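Local coordinates for protein arylalkylamine N-Acetyltransferase 2 (Aedes aegypti, PDB 4FD5) that probably transfers acyl groups from acyl-CoA to the amine of arylalkylamines such as dopamine and serotonin, as a GNAT-fold N-acyltransferase, at residues N8-T13 against M67-D72; K38-T43 against F105-K110. All blocks are in the same frame, centred on the assembly; numbering follows the deposited sequence.

Contact 1 of 2, residues N8-T13 against M67-D72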
ATOM      1  N   ASN A   8     -15.888  12.839 -16.212  1.00 46.20           N
ATOM      2  CA  ASN A   8     -15.342  13.934 -15.446  1.00 44.91           C
ATOM      3  C   ASN A   8     -15.103  13.356 -14.058  1.00 41.17           C
ATOM      4  O   ASN A   8     -15.982  13.379 -13.199  1.00 40.54           O
ATOM      5  CB  ASN A   8     -16.289  15.127 -15.400  1.00 49.13           C
ATOM      6  CG  ASN A   8     -15.889  16.220 -16.375  1.00 54.09           C
ATOM      7  OD1 ASN A   8     -14.706  16.392 -16.674  1.00 55.92           O
ATOM      8  ND2 ASN A   8     -16.873  16.955 -16.885  1.00 56.11           N
ATOM      9  N   ILE A   9     -13.921  12.781 -13.876  1.00 37.57           N
ATOM     10  CA  ILE A   9     -13.534  12.188 -12.607  1.00 33.01           C
ATOM     11  C   ILE A   9     -13.005  13.297 -11.713  1.00 30.52           C
ATOM     12  O   ILE A   9     -12.302  14.197 -12.175  1.00 30.47           O
ATOM     13  CB  ILE A   9     -12.446  11.106 -12.805  1.00 29.93           C
ATOM     14  CG1 ILE A   9     -12.961   9.969 -13.693  1.00 34.20           C
ATOM     15  CG2 ILE A   9     -11.979  10.559 -11.469  1.00 26.36           C
ATOM     16  CD1 ILE A   9     -13.946   9.054 -13.009  1.00 34.26           C
ATOM     17  N   ARG A  10     -13.352  13.222 -10.434  1.00 25.10           N
ATOM     18  CA  ARG A  10     -12.967  14.212  -9.450  1.00 28.04           C
ATOM     19  C   ARG A  10     -12.030  13.534  -8.452  1.00 23.59           C
ATOM     20  O   ARG A  10     -12.175  12.344  -8.182  1.00 24.95           O
ATOM     21  CB  ARG A  10     -14.235  14.693  -8.741  1.00 30.58           C
ATOM     22  CG  ARG A  10     -14.080  15.901  -7.875  1.00 34.15           C
ATOM     23  CD  ARG A  10     -15.452  16.426  -7.449  1.00 37.66           C
ATOM     24  NE  ARG A  10     -16.177  15.499  -6.574  1.00 38.08           N
ATOM     25  CZ  ARG A  10     -17.124  14.657  -6.983  1.00 37.25           C
ATOM     26  NH1 ARG A  10     -17.472  14.610  -8.262  1.00 36.88           N
ATOM     27  NH2 ARG A  10     -17.726  13.857  -6.109  1.00 37.90           N
ATOM     28  N   PHE A  11     -11.058  14.272  -7.934  1.00 21.89           N
ATOM     29  CA  PHE A  11     -10.175  13.740  -6.885  1.00 21.68           C
ATOM     30  C   PHE A  11     -10.445  14.461  -5.581  1.00 22.68           C
ATOM     31  O   PHE A  11     -10.529  15.699  -5.546  1.00 25.36           O
ATOM     32  CB  PHE A  11      -8.698  13.849  -7.285  1.00 20.84           C
ATOM     33  CG  PHE A  11      -8.363  13.074  -8.513  1.00 21.85           C
ATOM     34  CD1 PHE A  11      -8.472  13.660  -9.763  1.00 23.99           C
ATOM     35  CD2 PHE A  11      -7.983  11.747  -8.433  1.00 20.02           C
ATOM     36  CE1 PHE A  11      -8.184  12.945 -10.907  1.00 24.65           C
ATOM     37  CE2 PHE A  11      -7.697  11.020  -9.574  1.00 19.79           C
ATOM     38  CZ  PHE A  11      -7.798  11.620 -10.812  1.00 21.22           C
ATOM     39  N   GLU A  12     -10.600  13.687  -4.512  1.00 18.75           N
ATOM     40  CA  GLU A  12     -10.933  14.256  -3.209  1.00 19.04           C
ATOM     41  C   GLU A  12     -10.189  13.525  -2.104  1.00 19.02           C
ATOM     42  O   GLU A  12      -9.886  12.347  -2.232  1.00 17.44           O
ATOM     43  CB  GLU A  12     -12.434  14.125  -2.937  1.00 22.80           C
ATOM     44  CG  GLU A  12     -13.352  14.717  -4.008  1.00 27.38           C
ATOM     45  CD  GLU A  12     -13.336  16.234  -4.018  1.00 32.94           C
ATOM     46  OE1 GLU A  12     -12.869  16.836  -3.026  1.00 32.53           O
ATOM     47  OE2 GLU A  12     -13.794  16.826  -5.020  1.00 36.62           O
ATOM     48  N   THR A  13      -9.922  14.220  -1.007  1.00 17.96           N
ATOM     49  CA  THR A  13      -9.416  13.546   0.190  1.00 18.32           C
ATOM     50  C   THR A  13     -10.563  12.709   0.760  1.00 18.00           C
ATOM     51  O   THR A  13     -11.704  13.163   0.774  1.00 20.20           O
ATOM     52  CB  THR A  13      -8.916  14.574   1.223  1.00 19.99           C
ATOM     53  OG1 THR A  13      -7.878  15.376   0.640  1.00 22.67           O
ATOM     54  CG2 THR A  13      -8.384  13.868   2.474  1.00 21.10           C
ATOM     55  N   MET A  67      -9.369   9.683  -3.130  1.00 13.80           N
ATOM     56  CA  MET A  67     -10.223   8.908  -4.013  1.00 13.77           C
ATOM     57  C   MET A  67     -10.438   9.636  -5.333  1.00 14.90           C
ATOM     58  O   MET A  67     -10.470  10.886  -5.400  1.00 15.37           O
ATOM     59  CB  MET A  67     -11.589   8.616  -3.368  1.00 14.91           C
ATOM     60  CG  MET A  67     -12.315   9.852  -2.913  1.00 15.62           C
ATOM     61  SD  MET A  67     -13.855   9.395  -2.085  1.00 18.89           S
ATOM     62  CE  MET A  67     -14.534  11.039  -1.788  1.00 22.09           C
ATOM     63  N   ALA A  68     -10.542   8.828  -6.380  1.00 14.25           N
ATOM     64  CA  ALA A  68     -11.065   9.255  -7.656  1.00 16.66           C
ATOM     65  C   ALA A  68     -12.508   8.793  -7.692  1.00 16.90           C
ATOM     66  O   ALA A  68     -12.814   7.588  -7.576  1.00 18.04           O
ATOM     67  CB  ALA A  68     -10.279   8.618  -8.804  1.00 16.87           C
ATOM     68  N   ILE A  69     -13.389   9.773  -7.848  1.00 19.71           N
ATOM     69  CA  ILE A  69     -14.820   9.535  -7.771  1.00 21.81           C
ATOM     70  C   ILE A  69     -15.515  10.076  -9.033  1.00 24.37           C
ATOM     71  O   ILE A  69     -15.206  11.165  -9.511  1.00 24.12           O
ATOM     72  CB  ILE A  69     -15.369  10.122  -6.434  1.00 25.04           C
ATOM     73  CG1 ILE A  69     -16.814   9.707  -6.207  1.00 27.97           C
ATOM     74  CG2 ILE A  69     -15.219  11.607  -6.395  1.00 25.25           C
ATOM     75  CD1 ILE A  69     -17.264   9.927  -4.768  1.00 28.80           C
ATOM     76  N   SER A  70     -16.419   9.284  -9.587  1.00 25.48           N
ATOM     77  CA  SER A  70     -17.040   9.622 -10.864  1.00 29.33           C
ATOM     78  C   SER A  70     -18.221  10.569 -10.678  1.00 33.50           C
ATOM     79  O   SER A  70     -18.599  10.881  -9.549  1.00 30.86           O
ATOM     80  CB  SER A  70     -17.481   8.360 -11.601  1.00 31.34           C
ATOM     81  OG  SER A  70     -18.521   7.706 -10.901  1.00 32.90           O
ATOM     82  N   ASN A  71     -18.792  11.024 -11.793  1.00 36.88           N
ATOM     83  CA  ASN A  71     -19.925  11.958 -11.775  1.00 38.71           C
ATOM     84  C   ASN A  71     -21.131  11.425 -11.003  1.00 40.79           C
ATOM     85  O   ASN A  71     -21.869  12.193 -10.379  1.00 43.13           O
ATOM     86  CB  ASN A  71     -20.336  12.320 -13.204  1.00 42.69           C
ATOM     87  CG  ASN A  71     -20.973  11.151 -13.944  1.00 45.82           C
ATOM     88  OD1 ASN A  71     -20.592   9.997 -13.755  1.00 45.68           O
ATOM     89  ND2 ASN A  71     -21.958  11.452 -14.789  1.00 49.94           N
ATOM     90  N   ASP A  72     -21.330  10.110 -11.042  1.00 39.65           N
ATOM     91  CA  ASP A  72     -22.445   9.497 -10.321  1.00 39.24           C
ATOM     92  C   ASP A  72     -22.046   9.027  -8.920  1.00 38.22           C
ATOM     93  O   ASP A  72     -22.790   8.294  -8.266  1.00 39.84           O
ATOM     94  CB  ASP A  72     -23.087   8.362 -11.137  1.00 42.64           C
ATOM     95  CG  ASP A  72     -22.108   7.255 -11.487  1.00 41.87           C
ATOM     96  OD1 ASP A  72     -21.072   7.130 -10.800  1.00 42.47           O
ATOM     97  OD2 ASP A  72     -22.382   6.492 -12.444  1.00 46.41           O
TER
HETATM   98  O   HOH W   1     -16.994  13.387 -10.817  1.00 37.13           O

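Contact 2 of 2, residues K38-T43 against F105-K110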
ATOM      1  N   LYS A  38      -3.003 -12.869  -2.657  1.00 18.01           N
ATOM      2  CA  LYS A  38      -3.416 -13.938  -3.554  1.00 19.97           C
ATOM      3  C   LYS A  38      -2.512 -15.166  -3.391  1.00 23.13           C
ATOM      4  O   LYS A  38      -2.992 -16.301  -3.373  1.00 21.99           O
ATOM      5  CB  LYS A  38      -3.417 -13.458  -5.007  1.00 21.06           C
ATOM      6  CG  LYS A  38      -3.997 -14.475  -5.978  1.00 24.26           C
ATOM      7  CD  LYS A  38      -3.854 -14.035  -7.417  1.00 28.06           C
ATOM      8  CE  LYS A  38      -4.738 -12.853  -7.727  1.00 30.55           C
ATOM      9  NZ  LYS A  38      -4.846 -12.636  -9.200  1.00 34.12           N
ATOM     10  N   ALA A  39      -1.209 -14.930  -3.282  1.00 19.96           N
ATOM     11  CA  ALA A  39      -0.250 -16.027  -3.116  1.00 21.80           C
ATOM     12  C   ALA A  39      -0.562 -16.945  -1.928  1.00 24.60           C
ATOM     13  O   ALA A  39      -0.358 -18.159  -2.004  1.00 25.55           O
ATOM     14  CB  ALA A  39       1.173 -15.481  -3.010  1.00 21.40           C
ATOM     15  N   VAL A  40      -1.041 -16.380  -0.825  1.00 22.36           N
ATOM     16  CA  VAL A  40      -1.314 -17.195   0.360  1.00 23.83           C
ATOM     17  C   VAL A  40      -2.801 -17.401   0.641  1.00 24.77           C
ATOM     18  O   VAL A  40      -3.190 -17.780   1.757  1.00 25.95           O
ATOM     19  CB  VAL A  40      -0.584 -16.664   1.604  1.00 23.56           C
ATOM     20  CG1 VAL A  40       0.933 -16.771   1.410  1.00 24.52           C
ATOM     21  CG2 VAL A  40      -1.011 -15.237   1.905  1.00 23.66           C
ATOM     22  N   ASN A  41      -3.624 -17.157  -0.375  1.00 23.98           N
ATOM     23  CA  ASN A  41      -5.059 -17.387  -0.276  1.00 27.46           C
ATOM     24  C   ASN A  41      -5.663 -16.698   0.939  1.00 26.74           C
ATOM     25  O   ASN A  41      -6.459 -17.283   1.674  1.00 27.83           O
ATOM     26  CB  ASN A  41      -5.345 -18.893  -0.234  1.00 28.13           C
ATOM     27  CG  ASN A  41      -4.792 -19.619  -1.441  1.00 33.11           C
ATOM     28  OD1 ASN A  41      -5.288 -19.450  -2.554  1.00 36.38           O
ATOM     29  ND2 ASN A  41      -3.755 -20.424  -1.233  1.00 36.02           N
ATOM     30  N   LEU A  42      -5.291 -15.441   1.141  1.00 23.91           N
ATOM     31  CA  LEU A  42      -5.716 -14.715   2.328  1.00 23.92           C
ATOM     32  C   LEU A  42      -7.220 -14.510   2.358  1.00 26.25           C
ATOM     33  O   LEU A  42      -7.853 -14.608   3.411  1.00 25.61           O
ATOM     34  CB  LEU A  42      -4.995 -13.369   2.410  1.00 23.43           C
ATOM     35  CG  LEU A  42      -5.194 -12.563   3.690  1.00 24.82           C
ATOM     36  CD1 LEU A  42      -4.642 -13.307   4.884  1.00 23.33           C
ATOM     37  CD2 LEU A  42      -4.507 -11.215   3.559  1.00 22.67           C
ATOM     38  N   THR A  43      -7.797 -14.241   1.195  1.00 24.87           N
ATOM     39  CA  THR A  43      -9.221 -13.969   1.108  1.00 26.03           C
ATOM     40  C   THR A  43      -9.729 -14.306  -0.288  1.00 27.47           C
ATOM     41  O   THR A  43      -8.994 -14.850  -1.112  1.00 29.55           O
ATOM     42  CB  THR A  43      -9.547 -12.499   1.505  1.00 26.87           C
ATOM     43  OG1 THR A  43     -10.951 -12.240   1.357  1.00 29.73           O
ATOM     44  CG2 THR A  43      -8.743 -11.515   0.662  1.00 26.64           C
ATOM     45  N   PHE A 105      -1.660 -14.124   6.927  1.00 23.62           N
ATOM     46  CA  PHE A 105      -1.432 -12.718   7.219  1.00 22.52           C
ATOM     47  C   PHE A 105      -0.065 -12.546   7.868  1.00 24.50           C
ATOM     48  O   PHE A 105       0.697 -11.648   7.515  1.00 22.77           O
ATOM     49  CB  PHE A 105      -2.529 -12.166   8.123  1.00 25.97           C
ATOM     50  CG  PHE A 105      -2.438 -10.685   8.331  1.00 25.52           C
ATOM     51  CD1 PHE A 105      -1.734 -10.168   9.405  1.00 29.40           C
ATOM     52  CD2 PHE A 105      -3.035  -9.810   7.441  1.00 29.49           C
ATOM     53  CE1 PHE A 105      -1.636  -8.801   9.598  1.00 30.38           C
ATOM     54  CE2 PHE A 105      -2.943  -8.434   7.631  1.00 28.30           C
ATOM     55  CZ  PHE A 105      -2.243  -7.937   8.708  1.00 31.39           C
ATOM     56  N   LYS A 106       0.256 -13.423   8.811  1.00 22.60           N
ATOM     57  CA  LYS A 106       1.541 -13.332   9.488  1.00 23.96           C
ATOM     58  C   LYS A 106       2.721 -13.468   8.518  1.00 21.87           C
ATOM     59  O   LYS A 106       3.738 -12.797   8.690  1.00 23.70           O
ATOM     60  CB  LYS A 106       1.637 -14.372  10.597  1.00 27.07           C
ATOM     61  CG  LYS A 106       2.884 -14.242  11.433  1.00 33.27           C
ATOM     62  CD  LYS A 106       2.882 -15.258  12.574  1.00 38.08           C
ATOM     63  CE  LYS A 106       4.292 -15.456  13.160  1.00 40.28           C
ATOM     64  NZ  LYS A 106       4.332 -16.526  14.204  1.00 41.36           N
ATOM     65  N   LYS A 107       2.590 -14.336   7.513  1.00 23.04           N
ATOM     66  CA  LYS A 107       3.647 -14.438   6.494  1.00 21.60           C
ATOM     67  C   LYS A 107       3.895 -13.090   5.810  1.00 20.69           C
ATOM     68  O   LYS A 107       5.061 -12.653   5.618  1.00 19.45           O
ATOM     69  CB  LYS A 107       3.265 -15.458   5.432  1.00 21.85           C
ATOM     70  CG  LYS A 107       3.167 -16.879   5.969  1.00 23.22           C
ATOM     71  CD  LYS A 107       2.781 -17.829   4.858  1.00 25.21           C
ATOM     72  CE  LYS A 107       2.719 -19.266   5.371  1.00 27.40           C
ATOM     73  NZ  LYS A 107       2.061 -20.155   4.386  1.00 30.06           N
ATOM     74  N   ILE A 108       2.792 -12.446   5.429  1.00 20.23           N
ATOM     75  CA  ILE A 108       2.902 -11.130   4.777  1.00 20.28           C
ATOM     76  C   ILE A 108       3.516 -10.061   5.706  1.00 21.67           C
ATOM     77  O   ILE A 108       4.487  -9.365   5.348  1.00 19.07           O
ATOM     78  CB  ILE A 108       1.527 -10.659   4.281  1.00 21.31           C
ATOM     79  CG1 ILE A 108       1.005 -11.619   3.210  1.00 22.53           C
ATOM     80  CG2 ILE A 108       1.609  -9.221   3.749  1.00 23.08           C
ATOM     81  CD1 ILE A 108      -0.463 -11.424   2.887  1.00 22.58           C
ATOM     82  N   PHE A 109       2.946  -9.941   6.903  1.00 20.44           N
ATOM     83  CA  PHE A 109       3.448  -8.987   7.889  1.00 24.72           C
ATOM     84  C   PHE A 109       4.953  -9.180   8.109  1.00 24.36           C
ATOM     85  O   PHE A 109       5.726  -8.222   8.106  1.00 23.42           O
ATOM     86  CB  PHE A 109       2.687  -9.134   9.215  1.00 26.93           C
ATOM     87  CG  PHE A 109       3.059  -8.098  10.256  1.00 31.23           C
ATOM     88  CD1 PHE A 109       2.225  -7.010  10.507  1.00 36.59           C
ATOM     89  CD2 PHE A 109       4.239  -8.206  10.976  1.00 35.18           C
ATOM     90  CE1 PHE A 109       2.565  -6.054  11.462  1.00 40.69           C
ATOM     91  CE2 PHE A 109       4.584  -7.254  11.930  1.00 38.76           C
ATOM     92  CZ  PHE A 109       3.748  -6.179  12.170  1.00 40.11           C
ATOM     93  N   LYS A 110       5.356 -10.432   8.294  1.00 22.50           N
ATOM     94  CA  LYS A 110       6.745 -10.780   8.530  1.00 23.38           C
ATOM     95  C   LYS A 110       7.661 -10.344   7.394  1.00 22.21           C
ATOM     96  O   LYS A 110       8.712  -9.750   7.644  1.00 23.64           O
ATOM     97  CB  LYS A 110       6.879 -12.284   8.780  1.00 24.70           C
ATOM     98  CG  LYS A 110       8.267 -12.742   9.177  1.00 27.04           C
ATOM     99  CD  LYS A 110       8.250 -14.222   9.587  1.00 28.89           C
ATOM    100  CE  LYS A 110       9.584 -14.907   9.302  1.00 35.43           C
ATOM    101  NZ  LYS A 110      10.706 -14.404  10.146  1.00 39.14           N
TER

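Contact 1 of 2, residues N8-T13 against M67-D72
The edge strand 10-13 pairs antiparallel with strand 66-69 at one margin of the central GNAT sheet, Arg-10 facing Ile-69 and Glu-12 facing Met-67 as hydrogen-bonded pairs. Arg-10 N donates a hydrogen bond to Ile-69 O (2.9 Å, N-H...O 170°), and Arg-10 O accepts one from Ile-69 N; Glu-12 and Met-67 exchange the same two backbone bonds. Beyond the last rung one water donates to both Asn-8 O (2.6 Å) and Ile-69 O, bridging the chains where they leave the ladder.

On one face of the sheet Arg-10 and Ile-69 run side by side in the same direction. The arginine bends at chi3 (66°), and its guanidinium lies with one face over Ile-69 CG2, which sits toward the rim with NH2 3.4 Å away. Glu-12 OE2 reaches the edge of that group in plane, a salt bridge to Arg-10 NE of 3.1 Å along the same strand. Met-67 CE touches Glu-12 CB nearby.

On the other face the non-hydrogen-bonded pair Phe-11 and Ala-68 meets through ring atom CE2 and CB (3.6 Å). Ile-9 CG2 reaches the same methyl at 3.7 Å, while its CD1 lies against Ser-70 CA. Leu-147 and Leu-151 of helix 147-161 pack against the Phe-11 side chain, giving the helix-on-sheet layering of the GNAT fold.

Contact 2 of 2, residues K38-T43 against F105-K110
Leu-42, in the loop after helix 35-39, reaches Phe-105 and Ile-108 on the flank of helix 103-116. Its CB points toward that helix, and CG stands anti to the backbone N (chi1 -172°), where the chain forks. CD1 meets the backbone at Phe-105, 3.7 Å from N and 4.0 Å from CB of that residue; CD2 touches Ile-108 CD1 at 4.1 Å and lies at the edge of the Phe-105 ring, near its plane. Phe-105 and Ile-108, three residues apart on the helix, thus share one leucine, CD2 lying near both.

Helix 35-39 ends in a Schellman motif with Asn-41, at positive phi, as its C-prime residue: Asn-41 N bonds to Lys-38 O, and Leu-42 N to Asn-37 O. This turn brings Val-40 and Leu-42 to the same helix.

Val-40 CG2 comes obliquely to Ile-108 CD1 (4.0 Å), the methyl that also meets Leu-42. Its other branch, CG1, lies 4.1 Å from CD of Lys-107, partway along the extended lysine chain. No hydrogen bond joins the two segments, but Val-40 O accepts one from Ser-104 OG just before the second. Leu-51 and Leu-52 of helix 50-60 pack against the Phe-105 side chain.

Contact 1 and contact 2 lie on opposite sides of the chain's centre, their own centres 31 Å apart and their nearest atoms about 21 Å apart. Along the sequence their segments alternate: 38-43 falls between the two strands of contact 1, and 105-110 follows both. Contact 1 closes one margin of the central sheet by backbone bonding, whereas contact 2 sets the turn after helix 35-39 against helix 103-116 by van der Waals contact. In GNAT enzymes acyl-CoA binds where parallel neighbours, here probably 129-138 and 166-171, splay apart, its pyrophosphate at the loop before the helix corresponding to 147-161, on which Phe-11 of contact 1 packs. Neither contact contains a ligand atom.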